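Local coordinates for protein RNA silencing suppressor p19 (PDB 4J39) that suppresses RNA silencing as a homodimer that binds silencing RNA duplexes and probably selects them by length, like a molecular caliper, at residues S6-L10 and G66-S72. Residues are numbered along the deposited sequence; the frame is centred on the assembly and turned at random.
With SO4 (sulfate ion), chain C; SO4 (sulfate ion), chain E.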
loop_
_atom_site.group_PDB
_atom_site.type_symbol
_atom_site.label_atom_id
_atom_site.label_comp_id
_atom_site.label_asym_id
_atom_site.label_seq_id
_atom_site.Cartn_x
_atom_site.Cartn_y
_atom_site.Cartn_z
ATOM N N SER A 6 -17.198 14.603 4.352
ATOM C CA SER A 6 -16.424 13.370 4.310
ATOM C C SER A 6 -16.039 13.011 2.883
ATOM O O SER A 6 -16.856 13.193 2.013
ATOM C CB SER A 6 -17.369 12.263 4.762
ATOM O OG SER A 6 -16.668 11.042 4.919
ATOM N N PRO A 7 -14.912 12.296 2.670
ATOM C CA PRO A 7 -14.663 11.672 1.344
ATOM C C PRO A 7 -15.516 10.462 1.055
ATOM O O PRO A 7 -15.544 9.978 -0.128
ATOM C CB PRO A 7 -13.172 11.328 1.422
ATOM C CG PRO A 7 -13.001 11.037 2.771
ATOM C CD PRO A 7 -13.824 11.922 3.601
ATOM N N PHE A 8 -16.212 9.953 2.068
ATOM C CA PHE A 8 -16.996 8.721 1.963
ATOM C C PHE A 8 -18.431 8.980 1.491
ATOM O O PHE A 8 -19.069 10.011 1.859
ATOM C CB PHE A 8 -16.937 7.892 3.227
ATOM C CG PHE A 8 -15.579 7.423 3.556
ATOM C CD1 PHE A 8 -14.887 7.982 4.630
ATOM C CD2 PHE A 8 -14.935 6.420 2.871
ATOM C CE1 PHE A 8 -13.656 7.579 4.947
ATOM C CE2 PHE A 8 -13.691 6.066 3.102
ATOM C CZ PHE A 8 -13.011 6.589 4.238
ATOM N N LYS A 9 -18.959 8.071 0.683
ATOM C CA LYS A 9 -20.310 8.093 0.123
ATOM C C LYS A 9 -21.312 7.096 0.733
ATOM O O LYS A 9 -22.501 7.036 0.436
ATOM C CB LYS A 9 -20.197 7.849 -1.382
ATOM C CG LYS A 9 -19.200 8.694 -2.130
ATOM C CD LYS A 9 -19.251 8.485 -3.617
ATOM C CE LYS A 9 -20.585 8.862 -4.340
ATOM N NZ LYS A 9 -20.487 8.460 -5.794
ATOM N N LEU A 10 -20.851 6.289 1.690
ATOM C CA LEU A 10 -21.672 5.365 2.377
ATOM C C LEU A 10 -21.400 5.549 3.892
ATOM O O LEU A 10 -20.309 5.900 4.279
ATOM C CB LEU A 10 -21.235 3.940 2.016
ATOM C CG LEU A 10 -21.429 3.371 0.610
ATOM C CD1 LEU A 10 -20.895 1.970 0.529
ATOM C CD2 LEU A 10 -22.924 3.503 0.114
ATOM N N GLY A 66 -17.899 1.278 -4.014
ATOM C CA GLY A 66 -18.637 2.570 -4.203
ATOM C C GLY A 66 -18.452 3.495 -3.010
ATOM O O GLY A 66 -19.030 4.566 -2.985
ATOM N N SER A 67 -17.635 3.127 -2.018
ATOM C CA SER A 67 -17.637 3.953 -0.723
ATOM C C SER A 67 -16.911 5.283 -0.879
ATOM O O SER A 67 -17.103 6.239 -0.061
ATOM C CB SER A 67 -17.069 3.121 0.426
ATOM O OG SER A 67 -15.740 2.984 0.244
ATOM N N TRP A 68 -16.102 5.430 -1.903
ATOM C CA TRP A 68 -15.443 6.643 -2.293
ATOM C C TRP A 68 -15.022 6.638 -3.718
ATOM O O TRP A 68 -14.805 5.582 -4.294
ATOM C CB TRP A 68 -14.250 7.001 -1.328
ATOM C CG TRP A 68 -13.138 5.978 -1.330
ATOM C CD1 TRP A 68 -13.009 4.927 -0.478
ATOM C CD2 TRP A 68 -12.088 5.905 -2.258
ATOM N NE1 TRP A 68 -11.869 4.207 -0.818
ATOM C CE2 TRP A 68 -11.293 4.755 -1.924
ATOM C CE3 TRP A 68 -11.665 6.700 -3.300
ATOM C CZ2 TRP A 68 -10.127 4.421 -2.674
ATOM C CZ3 TRP A 68 -10.563 6.394 -4.020
ATOM C CH2 TRP A 68 -9.789 5.258 -3.699
ATOM N N THR A 69 -14.874 7.832 -4.316
ATOM C CA THR A 69 -14.424 7.984 -5.688
ATOM C C THR A 69 -13.319 9.027 -5.733
ATOM O O THR A 69 -13.094 9.825 -4.723
ATOM C CB THR A 69 -15.616 8.386 -6.573
ATOM O OG1 THR A 69 -15.976 9.706 -6.114
ATOM C CG2 THR A 69 -16.810 7.464 -6.532
ATOM N N GLY A 70 -12.630 9.173 -6.823
ATOM C CA GLY A 70 -11.623 10.236 -6.997
ATOM C C GLY A 70 -12.291 11.618 -6.753
ATOM O O GLY A 70 -11.693 12.510 -6.040
ATOM N N ASP A 71 -13.494 11.750 -7.292
ATOM C CA ASP A 71 -14.237 13.016 -7.093
ATOM C C ASP A 71 -14.615 13.284 -5.634
ATOM O O ASP A 71 -14.439 14.427 -5.117
ATOM C CB ASP A 71 -15.467 13.090 -7.948
ATOM C CG ASP A 71 -15.155 13.276 -9.474
ATOM O OD1 ASP A 71 -16.165 13.180 -10.210
ATOM O OD2 ASP A 71 -14.009 13.551 -9.873
ATOM N N SER A 72 -15.196 12.298 -4.939
ATOM C CA SER A 72 -15.598 12.466 -3.491
ATOM C C SER A 72 -14.343 12.724 -2.690
ATOM O O SER A 72 -14.331 13.588 -1.760
ATOM C CB SER A 72 -16.420 11.334 -2.930
ATOM O OG SER A 72 -15.620 10.164 -2.682
HETATM S S SO4 C . -17.443 11.205 8.515
HETATM O O1 SO4 C . -16.526 10.498 7.531
HETATM O O2 SO4 C . -17.097 12.657 8.495
HETATM O O3 SO4 C . -17.227 10.674 9.807
HETATM O O4 SO4 C . -18.748 10.984 8.052
HETATM S S SO4 E . -11.467 6.288 -8.728
HETATM O O1 SO4 E . -11.622 5.838 -10.118
HETATM O O2 SO4 E . -10.072 6.867 -8.615
HETATM O O3 SO4 E . -12.653 7.129 -8.483
HETATM O O4 SO4 E . -11.656 5.226 -7.751
HETATM O O HOH W 1 -16.758 14.312 -0.611
HETATM O O HOH W 2 -18.670 10.560 -6.831
HETATM O O HOH W 3 -19.819 5.440 -5.435
#
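With OG set between the backbone N and the carbonyl carbon (chi1 74°), Ser72 reaches across to Pro7 O, while the same setting at Thr69 (chi1 67°) directs OG1 to the backbone N-H of Ser72 in the first turn of helix 70-78. Thr69 and Ser72 thereby form a capping box: Thr69, the N-cap, accepts from Ser72 N at OG1 (3.0 Å), and Thr69 N donates to Ser72 OG in a nearly straight bond of 2.9 Å. Because that hydroxyl also donates to Pro7 O at 2.6 Å, the N-terminal segment is tied directly to the start of the helix. Two residues further on, Lys9 N donates to Ser67 O from above the carbonyl plane (2.7 Å), and Phe8 CA approaches the same oxygen in a CA-H...O contact. On the buried side Phe8 CE2 lies 3.8 Å from Trp68 CD1, the Phe8 ring and the five-membered ring of Trp68 meeting obliquely with planes at 76°; Pro7 packs on Phe48 and Trp41 of the four-stranded antiparallel sheet, and Trp68 fits against Trp41 and helix 108-124. The contact thus joins an N-terminal loop of the p19 core to the connection between helices 58-65 and 70-78, with the sheet beneath both. Ser67 OG is hydrogen-bonded to Glu39 OE1 and Val64 O. At the outer border the Lys9 side chain, bent at its third torsion, crosses that of Thr69 at about a right angle, its CD and NZ beside CG2, and two waters link NZ to Thr69 OG1 and Gly66 O. A third water donates to both Ser6 O and Ser72 O, at 2.9 and 2.8 Å.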